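Peptidoglycan synthetase penicillin-binding protein 3 (PDB 4YE5) probably binds penicillin and, as a member of the transpeptidase family, probably cross-links peptidoglycan strands during cell-wall synthesis. Local coordinates at residues A[220-234]-A[538-550]. Sequence-based numbering, arbitrary orientation. Where two conformers were deposited one is given.
Sequences DRDVQWYTEKVLSDS and VTAEIGEFLMQKY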
loop_
_atom_site.group_PDB
_atom_site.type_symbol
_atom_site.label_atom_id
_atom_site.label_comp_id
_atom_site.label_asym_id
_atom_site.label_seq_id
_atom_site.Cartn_x
_atom_site.Cartn_y
_atom_site.Cartn_z
ATOM N N ASP A 220 4.570 -4.128 8.661
ATOM C CA ASP A 220 5.091 -4.040 10.030
ATOM C C ASP A 220 5.788 -2.697 10.192
ATOM O O ASP A 220 6.711 -2.385 9.446
ATOM C CB ASP A 220 6.123 -5.144 10.277
ATOM C CG ASP A 220 6.649 -5.144 11.706
ATOM O OD1 ASP A 220 7.529 -4.311 12.009
ATOM O OD2 ASP A 220 6.181 -5.973 12.523
ATOM N N ARG A 221 5.353 -1.938 11.194
ATOM C CA ARG A 221 5.810 -0.569 11.449
ATOM C C ARG A 221 7.328 -0.533 11.609
ATOM O O ARG A 221 7.983 0.360 11.091
ATOM C CB ARG A 221 5.137 -0.052 12.740
ATOM C CG ARG A 221 4.971 1.446 12.889
ATOM C CD ARG A 221 4.276 1.809 14.229
ATOM N NE ARG A 221 5.033 1.264 15.340
ATOM C CZ ARG A 221 5.882 1.957 16.091
ATOM N NH1 ARG A 221 6.040 3.260 15.917
ATOM N NH2 ARG A 221 6.549 1.344 17.052
ATOM N N ASP A 222 7.887 -1.512 12.320
ATOM C CA ASP A 222 9.339 -1.560 12.554
ATOM C C ASP A 222 10.132 -1.902 11.291
ATOM O O ASP A 222 11.192 -1.321 11.038
ATOM C CB ASP A 222 9.679 -2.535 13.689
ATOM C CG ASP A 222 8.902 -2.221 14.978
ATOM O OD1 ASP A 222 9.147 -1.147 15.577
ATOM O OD2 ASP A 222 8.026 -3.033 15.377
ATOM N N VAL A 223 9.644 -2.843 10.493
ATOM C CA VAL A 223 10.340 -3.137 9.229
ATOM C C VAL A 223 10.213 -1.951 8.259
ATOM O O VAL A 223 11.167 -1.589 7.564
ATOM C CB VAL A 223 9.792 -4.416 8.565
ATOM C CG1 VAL A 223 10.498 -4.689 7.228
ATOM C CG2 VAL A 223 9.936 -5.638 9.536
ATOM N N GLN A 224 9.026 -1.360 8.200
ATOM C CA GLN A 224 8.800 -0.221 7.313
ATOM C C GLN A 224 9.710 0.940 7.711
ATOM O O GLN A 224 10.348 1.571 6.871
ATOM C CB GLN A 224 7.327 0.234 7.380
ATOM C CG GLN A 224 7.016 1.414 6.426
ATOM C CD GLN A 224 6.878 0.989 4.959
ATOM O OE1 GLN A 224 6.573 -0.158 4.654
ATOM N NE2 GLN A 224 7.047 1.939 4.055
ATOM N N TRP A 225 9.776 1.217 9.003
ATOM C CA TRP A 225 10.613 2.314 9.489
ATOM C C TRP A 225 12.074 2.068 9.155
ATOM O O TRP A 225 12.755 2.973 8.672
ATOM C CB TRP A 225 10.467 2.537 11.001
ATOM C CG TRP A 225 11.246 3.744 11.478
ATOM C CD1 TRP A 225 10.783 5.032 11.586
ATOM C CD2 TRP A 225 12.623 3.780 11.892
ATOM N NE1 TRP A 225 11.784 5.855 12.044
ATOM C CE2 TRP A 225 12.923 5.115 12.232
ATOM C CE3 TRP A 225 13.634 2.814 11.997
ATOM C CZ2 TRP A 225 14.190 5.509 12.669
ATOM C CZ3 TRP A 225 14.894 3.210 12.433
ATOM C CH2 TRP A 225 15.158 4.543 12.762
ATOM N N TYR A 226 12.563 0.854 9.408
ATOM C CA TYR A 226 13.986 0.586 9.130
ATOM C C TYR A 226 14.292 0.648 7.630
ATOM O O TYR A 226 15.357 1.107 7.200
ATOM C CB TYR A 226 14.443 -0.745 9.728
ATOM C CG TYR A 226 15.956 -0.873 9.772
ATOM C CD1 TYR A 226 16.703 -0.279 10.794
ATOM C CD2 TYR A 226 16.627 -1.571 8.800
ATOM C CE1 TYR A 226 18.093 -0.385 10.823
ATOM C CE2 TYR A 226 18.019 -1.668 8.802
ATOM C CZ TYR A 226 18.746 -1.086 9.820
ATOM O OH TYR A 226 20.125 -1.209 9.822
ATOM N N THR A 227 13.351 0.174 6.817
ATOM C CA THR A 227 13.570 0.186 5.382
ATOM C C THR A 227 13.634 1.634 4.867
ATOM O O THR A 227 14.490 1.968 4.041
ATOM C CB THR A 227 12.466 -0.603 4.655
ATOM O OG1 THR A 227 12.481 -1.962 5.126
ATOM C CG2 THR A 227 12.714 -0.589 3.157
ATOM N N GLU A 228 12.745 2.488 5.372
ATOM C CA GLU A 228 12.779 3.907 5.001
ATOM C C GLU A 228 14.073 4.567 5.478
ATOM O O GLU A 228 14.659 5.388 4.770
ATOM C CB GLU A 228 11.543 4.651 5.534
ATOM C CG GLU A 228 10.274 4.255 4.774
ATOM C CD GLU A 228 9.006 4.950 5.280
ATOM O OE1 GLU A 228 9.109 5.807 6.170
ATOM O OE2 GLU A 228 7.919 4.647 4.743
ATOM N N LYS A 229 14.525 4.177 6.664
ATOM C CA LYS A 229 15.791 4.655 7.210
ATOM C C LYS A 229 16.992 4.216 6.329
ATOM O O LYS A 229 17.903 5.001 6.044
ATOM C CB LYS A 229 15.967 4.143 8.648
ATOM C CG LYS A 229 17.224 4.685 9.357
ATOM C CD LYS A 229 17.102 6.185 9.604
ATOM C CE LYS A 229 18.367 6.758 10.252
ATOM N NZ LYS A 229 18.235 8.229 10.419
ATOM N N VAL A 230 16.987 2.961 5.892
ATOM C CA VAL A 230 18.044 2.487 5.001
ATOM C C VAL A 230 18.032 3.272 3.693
ATOM O O VAL A 230 19.078 3.661 3.170
ATOM C CB VAL A 230 17.900 0.986 4.697
ATOM C CG1 VAL A 230 18.775 0.592 3.512
ATOM C CG2 VAL A 230 18.269 0.178 5.943
ATOM N N LEU A 231 16.847 3.531 3.160
ATOM C CA LEU A 231 16.781 4.313 1.922
ATOM C C LEU A 231 17.269 5.752 2.126
ATOM O O LEU A 231 17.911 6.325 1.237
ATOM C CB LEU A 231 15.365 4.309 1.335
ATOM C CG LEU A 231 14.894 2.953 0.802
ATOM C CD1 LEU A 231 13.448 3.077 0.410
ATOM C CD2 LEU A 231 15.777 2.485 -0.387
ATOM N N SER A 232 16.952 6.328 3.282
ATOM C CA SER A 232 17.393 7.686 3.594
ATOM C C SER A 232 18.916 7.729 3.749
ATOM O O SER A 232 19.579 8.576 3.171
ATOM C CB SER A 232 16.688 8.207 4.853
ATOM O OG SER A 232 17.335 9.350 5.380
ATOM N N ASP A 233 19.461 6.786 4.513
ATOM C CA ASP A 233 20.904 6.704 4.712
ATOM C C ASP A 233 21.597 6.437 3.368
ATOM O O ASP A 233 22.675 6.974 3.102
ATOM C CB ASP A 233 21.277 5.600 5.719
ATOM C CG ASP A 233 20.936 5.967 7.170
ATOM O OD1 ASP A 233 20.827 7.175 7.496
ATOM O OD2 ASP A 233 20.791 5.034 7.998
ATOM N N SER A 234 20.974 5.620 2.518
ATOM C CA SER A 234 21.534 5.332 1.200
ATOM C C SER A 234 21.531 6.557 0.282
ATOM O O SER A 234 22.404 6.701 -0.590
ATOM C CB SER A 234 20.787 4.184 0.525
ATOM O OG SER A 234 20.843 3.027 1.348
ATOM N N VAL A 538 22.494 -2.418 -0.410
ATOM C CA VAL A 538 21.272 -1.890 0.205
ATOM C C VAL A 538 20.314 -3.033 0.565
ATOM O O VAL A 538 19.763 -3.031 1.650
ATOM C CB VAL A 538 20.605 -0.790 -0.673
ATOM C CG1 VAL A 538 19.351 -0.170 0.033
ATOM C CG2 VAL A 538 21.638 0.307 -0.996
ATOM N N THR A 539 20.148 -4.042 -0.300
ATOM C CA THR A 539 19.249 -5.139 0.072
ATOM C C THR A 539 19.825 -5.886 1.261
ATOM O O THR A 539 19.091 -6.372 2.106
ATOM C CB THR A 539 19.001 -6.159 -1.068
ATOM O OG1 THR A 539 20.162 -6.993 -1.238
ATOM C CG2 THR A 539 18.662 -5.442 -2.371
ATOM N N ALA A 540 21.153 -5.990 1.300
ATOM C CA ALA A 540 21.838 -6.686 2.386
ATOM C C ALA A 540 21.733 -5.987 3.754
ATOM O O ALA A 540 21.698 -6.649 4.798
ATOM C CB ALA A 540 23.321 -6.957 2.011
ATOM N N GLU A 541 21.696 -4.659 3.753
ATOM C CA GLU A 541 21.452 -3.903 4.989
ATOM C C GLU A 541 20.050 -4.226 5.538
ATOM O O GLU A 541 19.858 -4.416 6.731
ATOM C CB GLU A 541 21.543 -2.396 4.727
ATOM C CG GLU A 541 22.949 -1.871 4.447
ATOM C CD GLU A 541 23.836 -1.928 5.678
ATOM O OE1 GLU A 541 23.417 -1.367 6.719
ATOM O OE2 GLU A 541 24.936 -2.547 5.609
ATOM N N ILE A 542 19.066 -4.279 4.654
ATOM C CA ILE A 542 17.714 -4.656 5.056
ATOM C C ILE A 542 17.718 -6.114 5.514
ATOM O O ILE A 542 17.186 -6.438 6.579
ATOM C CB ILE A 542 16.728 -4.427 3.903
ATOM C CG1 ILE A 542 16.682 -2.930 3.562
ATOM C CG2 ILE A 542 15.318 -4.973 4.253
ATOM C CD1 ILE A 542 16.063 -2.650 2.165
ATOM N N GLY A 543 18.350 -6.976 4.720
ATOM C CA GLY A 543 18.493 -8.385 5.070
ATOM C C GLY A 543 19.077 -8.618 6.460
ATOM O O GLY A 543 18.530 -9.387 7.255
ATOM N N GLU A 544 20.179 -7.940 6.766
ATOM C CA GLU A 544 20.777 -8.026 8.097
ATOM C C GLU A 544 19.779 -7.692 9.209
ATOM O O GLU A 544 19.688 -8.396 10.205
ATOM C CB GLU A 544 21.981 -7.086 8.219
ATOM C CG GLU A 544 22.581 -7.092 9.622
ATOM C CD GLU A 544 23.613 -5.994 9.859
ATOM O OE1 GLU A 544 23.418 -4.836 9.406
ATOM O OE2 GLU A 544 24.627 -6.298 10.511
ATOM N N PHE A 545 19.040 -6.602 9.046
ATOM C CA PHE A 545 18.053 -6.212 10.059
ATOM C C PHE A 545 16.983 -7.300 10.246
ATOM O O PHE A 545 16.604 -7.596 11.363
ATOM C CB PHE A 545 17.390 -4.886 9.661
ATOM C CG PHE A 545 16.220 -4.494 10.535
ATOM C CD1 PHE A 545 16.428 -3.929 11.792
ATOM C CD2 PHE A 545 14.923 -4.664 10.090
ATOM C CE1 PHE A 545 15.354 -3.570 12.599
ATOM C CE2 PHE A 545 13.840 -4.298 10.882
ATOM C CZ PHE A 545 14.057 -3.752 12.138
ATOM N N LEU A 546 16.496 -7.873 9.141
ATOM C CA LEU A 546 15.422 -8.879 9.195
ATOM C C LEU A 546 15.827 -10.182 9.869
ATOM O O LEU A 546 15.036 -10.774 10.600
ATOM C CB LEU A 546 14.901 -9.199 7.800
ATOM C CG LEU A 546 14.114 -8.111 7.073
ATOM C CD1 LEU A 546 13.936 -8.501 5.598
ATOM C CD2 LEU A 546 12.748 -7.869 7.748
HETATM N N MSE A 547 17.048 -10.646 9.613
HETATM C CA MSE A 547 17.525 -11.863 10.266
HETATM C C MSE A 547 17.646 -11.642 11.774
HETATM O O MSE A 547 17.374 -12.543 12.549
HETATM C CB MSE A 547 18.888 -12.328 9.701
HETATM C CG MSE A 547 18.941 -12.541 8.207
HETATM SE SE MSE A 547 17.824 -14.012 7.591
HETATM C CE MSE A 547 16.290 -13.013 6.986
ATOM N N GLN A 548 18.076 -10.454 12.183
ATOM C CA GLN A 548 18.206 -10.140 13.618
ATOM C C GLN A 548 16.834 -9.952 14.261
ATOM O O GLN A 548 16.569 -10.491 15.327
ATOM C CB GLN A 548 19.061 -8.872 13.826
ATOM C CG GLN A 548 18.931 -8.197 15.225
ATOM C CD GLN A 548 19.937 -8.720 16.246
ATOM O OE1 GLN A 548 20.917 -9.376 15.888
ATOM N NE2 GLN A 548 19.700 -8.423 17.526
ATOM N N LYS A 549 15.955 -9.186 13.605
ATOM C CA LYS A 549 14.625 -8.936 14.164
ATOM C C LYS A 549 13.846 -10.223 14.373
ATOM O O LYS A 549 13.258 -10.427 15.419
ATOM C CB LYS A 549 13.794 -7.995 13.285
ATOM C CG LYS A 549 12.380 -7.704 13.854
ATOM C CD LYS A 549 11.619 -6.721 12.921
ATOM C CE LYS A 549 10.134 -6.645 13.278
ATOM N NZ LYS A 549 9.998 -6.194 14.681
ATOM N N TYR A 550 13.828 -11.087 13.370
ATOM C CA TYR A 550 13.023 -12.305 13.480
ATOM C C TYR A 550 13.818 -13.486 14.007
ATOM O O TYR A 550 13.311 -14.613 14.056
ATOM C CB TYR A 550 12.343 -12.625 12.139
ATOM C CG TYR A 550 11.356 -11.543 11.763
ATOM C CD1 TYR A 550 10.098 -11.481 12.370
ATOM C CD2 TYR A 550 11.694 -10.549 10.855
ATOM C CE1 TYR A 550 9.193 -10.472 12.053
ATOM C CE2 TYR A 550 10.786 -9.541 10.522
ATOM C CZ TYR A 550 9.543 -9.506 11.122
ATOM O OH TYR A 550 8.646 -8.497 10.793
HETATM O O HOH W 1 6.260 -8.564 11.975
HETATM O O HOH W 2 7.350 -5.578 14.926
HETATM O O HOH W 3 21.200 -3.257 8.656
#
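In the penicilloyl-serine transferase fold, the first and last helices pack side by side across one face of the five-stranded antiparallel sheet, and here helix 221-238 meets helix 535-549 in this way. The segments run roughly antiparallel, at 149°, with their axes 10.0 Å apart. On the side turned from the sheet, Tyr226 and Phe545 form an offset stack, ring centroids 4.1 Å apart and planes only 10° from parallel. With CG anti to the backbone N in both residues, each ring is extended toward the opposite helix, and the two side chains overlap head to tail; the offset puts Tyr226 CB over the face of Phe545, a CH-pi contact, and Tyr226 CE2 comes within 3.4 Å of Phe545 CB. At the far end of the phenol, Tyr226 OH shares a water with Glu541 O and Glu544 OE1.

Nearer the sheet the contact is aliphatic. Val230 CG1 meets Val538 CG1 at 3.6 Å and also touches Ile542 CG1, Thr227 CG2 faces Ile542 CD1, and Val223 CG1 packs on Leu546 CD2. Beneath them, strand 242-249 supplies Ala245 under Thr227 and Leu231, and Val247 under Ile542 and Leu546.

Val223 CG2 touches the edge of the Tyr550 ring, 3.4 Å from its OH, as the polar end begins. Asp220 N-caps its helix, OD1 accepting from Val223 N at 3.0 Å, while one water joins its OD2 to Tyr550 OH. Lys549 reaches across Val223 CG2 with an extended chain that bends at its last torsion (chi4 59°), placing NZ in a long salt bridge to Asp222 OD2 (3.8 Å); a second water bonded to NZ contacts both aspartates. With no direct hydrogen bond between the segments, cohesion comes from the stack and aliphatic packing, while water and loosely paired charges link the start of one helix to the end of the other.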